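Local coordinates for protein mannan endo-1,4-beta-mannosidase (Cryptopygus antarcticus, PDB 4OOU) that hydrolyses the internal beta-1,4-mannosidic linkages of mannans, galactomannans and glucomannans, releasing short manno-oligosaccharides, at residues A[51-55]-A[56-60]; A[146-149]-A[150-153]; A[327-330]-A[331-335]. All coordinates share one frame; numbering follows the deposited sequence.

Contact 1: residues A[51-55]-A[56-60]; sequences SDFGN and GQYAS
A type I' beta turn from Gly54 to Gln57 reverses the chain just before helix 58-74, in the loop that leaves strand 35-43 of this TIM barrel. Its closing bond runs from Gln57 N to Gly54 O, 2.8 Å. Asn55 and Gly56, the two central residues, both have positive phi, and the positive phi and backbone angles of Gly54 also suit a residue without a side chain.

Gln57 points back at residues 51-55. Its CB packs tightly on Ser51 O, 3.0 Å away, and the chain, bent at chi2 (-64°), passes CG along Gly54 O and Asn55 O, 3.3 Å from each. Only OE1 is turned to the water shared with Ser51, which accepts from Ser51 OG at 2.7 Å and donates to Gln57 OE1 at 3.1 Å. One residue on, Tyr58 CA makes a C-H...O contact of 3.2 Å with Asp52 O, which lies at the edge of the tyrosine ring. The rings of Phe53 and Tyr58 meet rim to rim, CD1 of one 3.6 Å from CD1 of the other, with planes 24° apart and neither ring over the other's face. A chi1 of -177° swings the Tyr58 ring beside Asp52 O and the rim of Phe53.

The Asp52 carboxylate takes the backbone N-H groups of Arg47 and Ser48; the Asp52 side chain lies about 6 Å from that of substrate-binding Trp83. Asn55 is held by Asp104, Ser105 and Lys106. Helix 109-122 lies against the two rings: Phe53 packs on Leu113 and Leu116, and Tyr58 OH bonds to Asp115.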
loop_
_atom_site.group_PDB
_atom_site.type_symbol
_atom_site.label_atom_id
_atom_site.label_comp_id
_atom_site.label_asym_id
_atom_site.label_seq_id
_atom_site.Cartn_x
_atom_site.Cartn_y
_atom_site.Cartn_z
ATOM N N SER A 51 0.065 -14.478 8.911
ATOM C CA SER A 51 -0.705 -14.946 10.089
ATOM C C SER A 51 -0.864 -13.956 11.296
ATOM O O SER A 51 -1.001 -14.387 12.446
ATOM C CB SER A 51 -0.160 -16.285 10.587
ATOM O OG SER A 51 1.177 -16.191 10.998
ATOM N N ASP A 52 -0.905 -12.653 11.026
ATOM C CA ASP A 52 -1.012 -11.656 12.069
ATOM C C ASP A 52 -2.432 -11.535 12.533
ATOM O O ASP A 52 -2.680 -11.364 13.716
ATOM C CB ASP A 52 -0.591 -10.285 11.569
ATOM C CG ASP A 52 0.909 -10.085 11.572
ATOM O OD1 ASP A 52 1.609 -10.703 12.397
ATOM O OD2 ASP A 52 1.369 -9.275 10.732
ATOM N N PHE A 53 -3.351 -11.569 11.574
ATOM C CA PHE A 53 -4.770 -11.540 11.822
ATOM C C PHE A 53 -5.492 -12.801 11.292
ATOM O O PHE A 53 -5.099 -13.373 10.249
ATOM C CB PHE A 53 -5.344 -10.355 11.092
ATOM C CG PHE A 53 -4.551 -9.100 11.248
ATOM C CD1 PHE A 53 -4.816 -8.224 12.294
ATOM C CD2 PHE A 53 -3.562 -8.778 10.321
ATOM C CE1 PHE A 53 -4.093 -7.061 12.418
ATOM C CE2 PHE A 53 -2.831 -7.610 10.436
ATOM C CZ PHE A 53 -3.101 -6.745 11.486
ATOM N N GLY A 54 -6.567 -13.192 11.988
ATOM C CA GLY A 54 -7.339 -14.395 11.655
ATOM C C GLY A 54 -6.913 -15.587 12.492
ATOM O O GLY A 54 -5.783 -15.591 13.037
ATOM N N ASN A 55 -7.802 -16.593 12.595
ATOM C CA ASN A 55 -7.510 -17.884 13.269
ATOM C C ASN A 55 -6.869 -17.669 14.632
ATOM O O ASN A 55 -5.861 -18.282 14.988
ATOM C CB ASN A 55 -6.633 -18.791 12.395
ATOM C CG ASN A 55 -7.361 -19.292 11.144
ATOM O OD1 ASN A 55 -8.588 -19.198 11.036
ATOM N ND2 ASN A 55 -6.603 -19.853 10.199
ATOM N N GLY A 56 -7.464 -16.741 15.372
ATOM C CA GLY A 56 -7.015 -16.364 16.685
ATOM C C GLY A 56 -5.549 -16.070 16.818
ATOM O O GLY A 56 -5.011 -16.222 17.908
ATOM N N GLN A 57 -4.902 -15.637 15.739
ATOM C CA GLN A 57 -3.424 -15.477 15.747
ATOM C C GLN A 57 -3.004 -14.102 16.238
ATOM O O GLN A 57 -1.842 -13.858 16.525
ATOM C CB GLN A 57 -2.824 -15.726 14.348
ATOM C CG GLN A 57 -3.019 -17.136 13.815
ATOM C CD GLN A 57 -2.328 -18.196 14.635
ATOM O OE1 GLN A 57 -1.270 -17.966 15.237
ATOM N NE2 GLN A 57 -2.906 -19.384 14.648
ATOM N N TYR A 58 -3.971 -13.203 16.327
ATOM C CA TYR A 58 -3.719 -11.839 16.751
ATOM C C TYR A 58 -3.385 -11.737 18.226
ATOM O O TYR A 58 -2.682 -10.798 18.628
ATOM C CB TYR A 58 -4.939 -11.011 16.433
ATOM C CG TYR A 58 -4.841 -9.539 16.736
ATOM C CD1 TYR A 58 -4.245 -8.663 15.844
ATOM C CD2 TYR A 58 -5.392 -9.008 17.878
ATOM C CE1 TYR A 58 -4.187 -7.300 16.100
ATOM C CE2 TYR A 58 -5.325 -7.653 18.136
ATOM C CZ TYR A 58 -4.724 -6.800 17.240
ATOM O OH TYR A 58 -4.670 -5.437 17.485
ATOM N N ALA A 59 -3.882 -12.673 19.035
ATOM C CA ALA A 59 -3.532 -12.717 20.477
ATOM C C ALA A 59 -2.024 -12.836 20.691
ATOM O O ALA A 59 -1.495 -12.383 21.695
ATOM C CB ALA A 59 -4.255 -13.851 21.199
ATOM N N SER A 60 -1.333 -13.427 19.732
ATOM C CA SER A 60 0.103 -13.622 19.852
ATOM C C SER A 60 0.843 -12.448 19.255
ATOM O O SER A 60 1.783 -11.881 19.828
ATOM C CB SER A 60 0.486 -14.870 19.081
ATOM O OG SER A 60 1.878 -14.864 18.883
HETATM O O HOH W 1 0.966 -16.565 13.664
#

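Contact 2: residues A[146-149]-A[150-153]; sequences FWDE and SKLN
Asp148 turns its two carboxylate oxygens to different tasks, OD1 toward the N-H groups of the first helical turn and OD2 alongside the chain of Lys151. Ser150 OG donates to Asp148 OD1 at 2.6 Å, from the syn side and 21° out of the carboxylate plane. Lys151 N reaches the same OD1 at 3.2 Å from well above that plane, 57° out of it, and Ser150 N adds a weak bond. A chi1 of -164°, which sets CG beside the carbonyl carbon, folds the acid over these donors, the N-cap arrangement that begins helix 149-167; Asp148 O then accepts from Leu152 N at 3.0 Å. Lys151 runs out extended and obliquely across the flat of the acid, its CD 3.3 Å from Asp148 OD2, so that NZ ends in a long salt bridge of 4.0 Å. All of Trp147 to Lys151 bind substrate. Replacing Asp148 by an alanine would probably leave the N-H groups of Ser150 and Lys151 without their cap, Ser150 OG without its acceptor and the ammonium without this counter-charge. Glu149 points its carboxylate elsewhere, pairing through OE2 with Lys220 on helix 215-232, whose Trp224 also meets Asn153.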
loop_
_atom_site.group_PDB
_atom_site.type_symbol
_atom_site.label_atom_id
_atom_site.label_comp_id
_atom_site.label_asym_id
_atom_site.label_seq_id
_atom_site.Cartn_x
_atom_site.Cartn_y
_atom_site.Cartn_z
ATOM N N PHE A 146 -7.244 -14.138 -9.934
ATOM C CA PHE A 146 -6.910 -13.386 -11.148
ATOM C C PHE A 146 -7.598 -13.865 -12.417
ATOM O O PHE A 146 -7.775 -13.079 -13.332
ATOM C CB PHE A 146 -5.406 -13.391 -11.380
ATOM C CG PHE A 146 -4.679 -12.543 -10.412
ATOM C CD1 PHE A 146 -4.218 -13.066 -9.232
ATOM C CD2 PHE A 146 -4.552 -11.192 -10.635
ATOM C CE1 PHE A 146 -3.579 -12.262 -8.308
ATOM C CE2 PHE A 146 -3.908 -10.378 -9.723
ATOM C CZ PHE A 146 -3.415 -10.916 -8.557
ATOM N N TRP A 147 -7.980 -15.136 -12.486
ATOM C CA TRP A 147 -8.564 -15.660 -13.702
ATOM C C TRP A 147 -10.092 -15.908 -13.650
ATOM O O TRP A 147 -10.785 -15.663 -14.642
ATOM C CB TRP A 147 -7.835 -16.919 -14.079
ATOM C CG TRP A 147 -6.368 -16.751 -14.330
ATOM C CD1 TRP A 147 -5.372 -16.976 -13.446
ATOM C CD2 TRP A 147 -5.735 -16.362 -15.557
ATOM N NE1 TRP A 147 -4.142 -16.757 -14.035
ATOM C CE2 TRP A 147 -4.340 -16.387 -15.335
ATOM C CE3 TRP A 147 -6.213 -16.000 -16.831
ATOM C CZ2 TRP A 147 -3.412 -16.057 -16.324
ATOM C CZ3 TRP A 147 -5.290 -15.666 -17.821
ATOM C CH2 TRP A 147 -3.898 -15.707 -17.562
ATOM N N ASP A 148 -10.611 -16.345 -12.499
ATOM C CA ASP A 148 -11.999 -16.831 -12.368
ATOM C C ASP A 148 -12.968 -15.782 -11.813
ATOM O O ASP A 148 -13.027 -15.549 -10.603
ATOM C CB ASP A 148 -12.004 -18.070 -11.467
ATOM C CG ASP A 148 -13.281 -18.881 -11.554
ATOM O OD1 ASP A 148 -14.408 -18.336 -11.496
ATOM O OD2 ASP A 148 -13.141 -20.107 -11.635
ATOM N N GLU A 149 -13.769 -15.197 -12.698
ATOM C CA GLU A 149 -14.712 -14.161 -12.310
ATOM C C GLU A 149 -15.620 -14.573 -11.152
ATOM O O GLU A 149 -15.951 -13.734 -10.323
ATOM C CB GLU A 149 -15.577 -13.729 -13.498
ATOM C CG GLU A 149 -14.801 -13.195 -14.696
ATOM C CD GLU A 149 -15.648 -12.380 -15.663
ATOM O OE1 GLU A 149 -16.898 -12.274 -15.486
ATOM O OE2 GLU A 149 -15.040 -11.832 -16.616
ATOM N N SER A 150 -16.037 -15.838 -11.078
ATOM C CA SER A 150 -16.957 -16.279 -9.986
ATOM C C SER A 150 -16.234 -16.409 -8.651
ATOM O O SER A 150 -16.790 -16.069 -7.594
ATOM C CB SER A 150 -17.692 -17.597 -10.323
ATOM O OG SER A 150 -16.790 -18.671 -10.561
ATOM N N LYS A 151 -14.994 -16.894 -8.712
ATOM C CA LYS A 151 -14.205 -17.107 -7.515
ATOM C C LYS A 151 -13.786 -15.777 -6.910
ATOM O O LYS A 151 -13.669 -15.651 -5.691
ATOM C CB LYS A 151 -12.982 -17.982 -7.830
ATOM C CG LYS A 151 -13.283 -19.454 -8.156
ATOM C CD LYS A 151 -12.022 -20.238 -8.533
ATOM C CE LYS A 151 -12.308 -21.723 -8.802
ATOM N NZ LYS A 151 -11.115 -22.517 -9.220
ATOM N N LEU A 152 -13.570 -14.773 -7.756
ATOM C CA LEU A 152 -13.244 -13.414 -7.274
ATOM C C LEU A 152 -14.397 -12.790 -6.536
ATOM O O LEU A 152 -14.209 -12.181 -5.461
ATOM C CB LEU A 152 -12.853 -12.492 -8.432
ATOM C CG LEU A 152 -12.312 -11.083 -8.103
ATOM C CD1 LEU A 152 -11.383 -11.034 -6.901
ATOM C CD2 LEU A 152 -11.575 -10.545 -9.312
ATOM N N ASN A 153 -15.590 -12.947 -7.113
ATOM C CA ASN A 153 -16.788 -12.496 -6.448
ATOM C C ASN A 153 -17.022 -13.214 -5.116
ATOM O O ASN A 153 -17.645 -12.641 -4.216
ATOM C CB ASN A 153 -18.032 -12.626 -7.341
ATOM C CG ASN A 153 -18.095 -11.550 -8.418
ATOM O OD1 ASN A 153 -18.098 -10.344 -8.129
ATOM N ND2 ASN A 153 -18.156 -11.987 -9.676
#

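Contact 3: residues A[327-330]-A[331-335]; sequences YKYA and YNNGY
Tyr329 O is shared by two backbone donors, Asn333 N at 3.0 Å and Asn332 N at 3.2 Å, both weak. This sharing marks the C-terminal end of helix 323-332, the helix of a beta-alpha-beta unit in the barrel wall between strands 308-313 and 337-340. Asn332 N is itself divided, since its stronger bond goes to Lys328 O, 2.9 Å away, while Tyr331 N keeps a regular helical bond to Tyr327 O. Asn333 is the first residue to leave helical angles, and Gly334 follows with the positive phi that favours glycine (89°). The chain then turns so that Tyr335 N reaches back five residues to Ala330 O, 3.0 Å. This ending has the 6-to-1 bond and the glycine of a Schellman motif but lacks the companion 5-to-2 bond, Gly334 N being 4.2 Å from Tyr331 O.

The side chains follow the same reversal. Tyr329, its CG anti to the backbone N (chi1 -177°), runs forward toward the helix's C-terminal end, and the amide of Asn333 lies over one face of its ring, the two planes 43° apart. The Tyr329 hydroxyl goes on to Val296 O, and the backbone of Asn333 is bonded to Arg298 in the same loop. At the ring's edge, Tyr329 CE1 meets Tyr335 CE2 at 4.3 Å. Ala330 is buried inward against Phe38, Ile310 and Ala338, which belong to three strands of the barrel. The hydroxyls of two further tyrosines bond to carbonyls in other parts of the chain, Tyr327 OH to Gly41 O and Tyr331 OH to Gly375 O. Tyr335 packs beside Ala330, with Ala330 O at the edge of the ring and in its plane, 3.5 Å from Tyr335 CD2.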
loop_
_atom_site.group_PDB
_atom_site.type_symbol
_atom_site.label_atom_id
_atom_site.label_comp_id
_atom_site.label_asym_id
_atom_site.label_seq_id
_atom_site.Cartn_x
_atom_site.Cartn_y
_atom_site.Cartn_z
ATOM N N TYR A 327 13.920 11.224 4.438
ATOM C CA TYR A 327 12.615 11.670 4.882
ATOM C C TYR A 327 12.395 13.101 4.411
ATOM O O TYR A 327 11.345 13.420 3.802
ATOM C CB TYR A 327 12.456 11.563 6.404
ATOM C CG TYR A 327 11.929 10.218 6.890
ATOM C CD1 TYR A 327 10.568 9.955 6.880
ATOM C CD2 TYR A 327 12.784 9.226 7.380
ATOM C CE1 TYR A 327 10.062 8.750 7.305
ATOM C CE2 TYR A 327 12.279 8.008 7.794
ATOM C CZ TYR A 327 10.908 7.784 7.755
ATOM O OH TYR A 327 10.346 6.595 8.178
ATOM N N LYS A 328 13.400 13.937 4.672
ATOM C CA LYS A 328 13.387 15.345 4.282
ATOM C C LYS A 328 13.340 15.580 2.771
ATOM O O LYS A 328 12.682 16.520 2.325
ATOM C CB LYS A 328 14.557 16.112 4.919
ATOM C CG LYS A 328 14.146 16.843 6.201
ATOM C CD LYS A 328 15.295 17.607 6.847
ATOM C CE LYS A 328 16.330 16.659 7.435
ATOM N NZ LYS A 328 17.166 17.340 8.457
ATOM N N TYR A 329 14.005 14.735 1.994
ATOM C CA TYR A 329 13.996 14.869 0.553
ATOM C C TYR A 329 12.578 14.661 0.053
ATOM O O TYR A 329 12.069 15.455 -0.700
ATOM C CB TYR A 329 14.960 13.861 -0.108
ATOM C CG TYR A 329 15.059 13.997 -1.632
ATOM C CD1 TYR A 329 14.020 13.592 -2.463
ATOM C CD2 TYR A 329 16.196 14.551 -2.231
ATOM C CE1 TYR A 329 14.116 13.714 -3.857
ATOM C CE2 TYR A 329 16.299 14.675 -3.610
ATOM C CZ TYR A 329 15.260 14.263 -4.426
ATOM O OH TYR A 329 15.361 14.407 -5.803
ATOM N N ALA A 330 11.943 13.598 0.502
ATOM C CA ALA A 330 10.590 13.281 0.108
ATOM C C ALA A 330 9.594 14.399 0.461
ATOM O O ALA A 330 8.735 14.765 -0.355
ATOM C CB ALA A 330 10.170 11.972 0.746
ATOM N N TYR A 331 9.732 14.960 1.659
ATOM C CA TYR A 331 8.876 16.057 2.110
ATOM C C TYR A 331 9.089 17.349 1.307
ATOM O O TYR A 331 8.131 18.117 1.049
ATOM C CB TYR A 331 9.147 16.312 3.596
ATOM C CG TYR A 331 8.237 17.332 4.247
ATOM C CD1 TYR A 331 7.122 16.943 4.966
ATOM C CD2 TYR A 331 8.500 18.687 4.138
ATOM C CE1 TYR A 331 6.282 17.887 5.565
ATOM C CE2 TYR A 331 7.683 19.641 4.732
ATOM C CZ TYR A 331 6.571 19.250 5.451
ATOM O OH TYR A 331 5.766 20.214 6.053
ATOM N N ASN A 332 10.347 17.591 0.911
ATOM C CA ASN A 332 10.692 18.856 0.239
ATOM C C ASN A 332 10.548 18.849 -1.260
ATOM O O ASN A 332 10.526 19.912 -1.860
ATOM C CB ASN A 332 12.103 19.322 0.598
ATOM C CG ASN A 332 12.205 19.826 2.023
ATOM O OD1 ASN A 332 13.224 19.646 2.663
ATOM N ND2 ASN A 332 11.138 20.443 2.532
ATOM N N ASN A 333 10.444 17.672 -1.865
ATOM C CA ASN A 333 10.416 17.586 -3.319
ATOM C C ASN A 333 9.110 17.039 -3.813
ATOM O O ASN A 333 9.047 16.303 -4.801
ATOM C CB ASN A 333 11.607 16.779 -3.811
ATOM C CG ASN A 333 12.913 17.524 -3.622
ATOM O OD1 ASN A 333 13.741 17.159 -2.795
ATOM N ND2 ASN A 333 13.082 18.596 -4.370
ATOM N N GLY A 334 8.051 17.414 -3.108
ATOM C CA GLY A 334 6.694 17.223 -3.593
ATOM C C GLY A 334 6.010 15.909 -3.261
ATOM O O GLY A 334 4.847 15.723 -3.608
ATOM N N TYR A 335 6.678 14.986 -2.584
ATOM C CA TYR A 335 6.003 13.718 -2.358
ATOM C C TYR A 335 4.992 13.817 -1.225
ATOM O O TYR A 335 5.130 14.655 -0.326
ATOM C CB TYR A 335 6.978 12.580 -2.142
ATOM C CG TYR A 335 7.892 12.375 -3.311
ATOM C CD1 TYR A 335 7.541 11.520 -4.345
ATOM C CD2 TYR A 335 9.104 13.050 -3.390
ATOM C CE1 TYR A 335 8.371 11.346 -5.436
ATOM C CE2 TYR A 335 9.952 12.862 -4.459
ATOM C CZ TYR A 335 9.586 12.010 -5.476
ATOM O OH TYR A 335 10.436 11.833 -6.528
#

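Overall arrangement
From the N terminus the three contacts come in series, none enclosing or crossing another, and each is a continuous stretch. Contact 1 ends the loop that carries strand 35-43 into helix 58-74. Contact 2, its centre 27 Å away, starts helix 149-167 after the short helix 140-145. Both therefore lie on the loops that follow the barrel strands, on the substrate-binding side. Contact 3 instead ends helix 323-332 before strand 337-340, at the other end of the barrel, with its centre 36 Å from that of contact 1 and 40 Å from that of contact 2. Strand 337-340 pairs with strand 35-43, where the barrel closes.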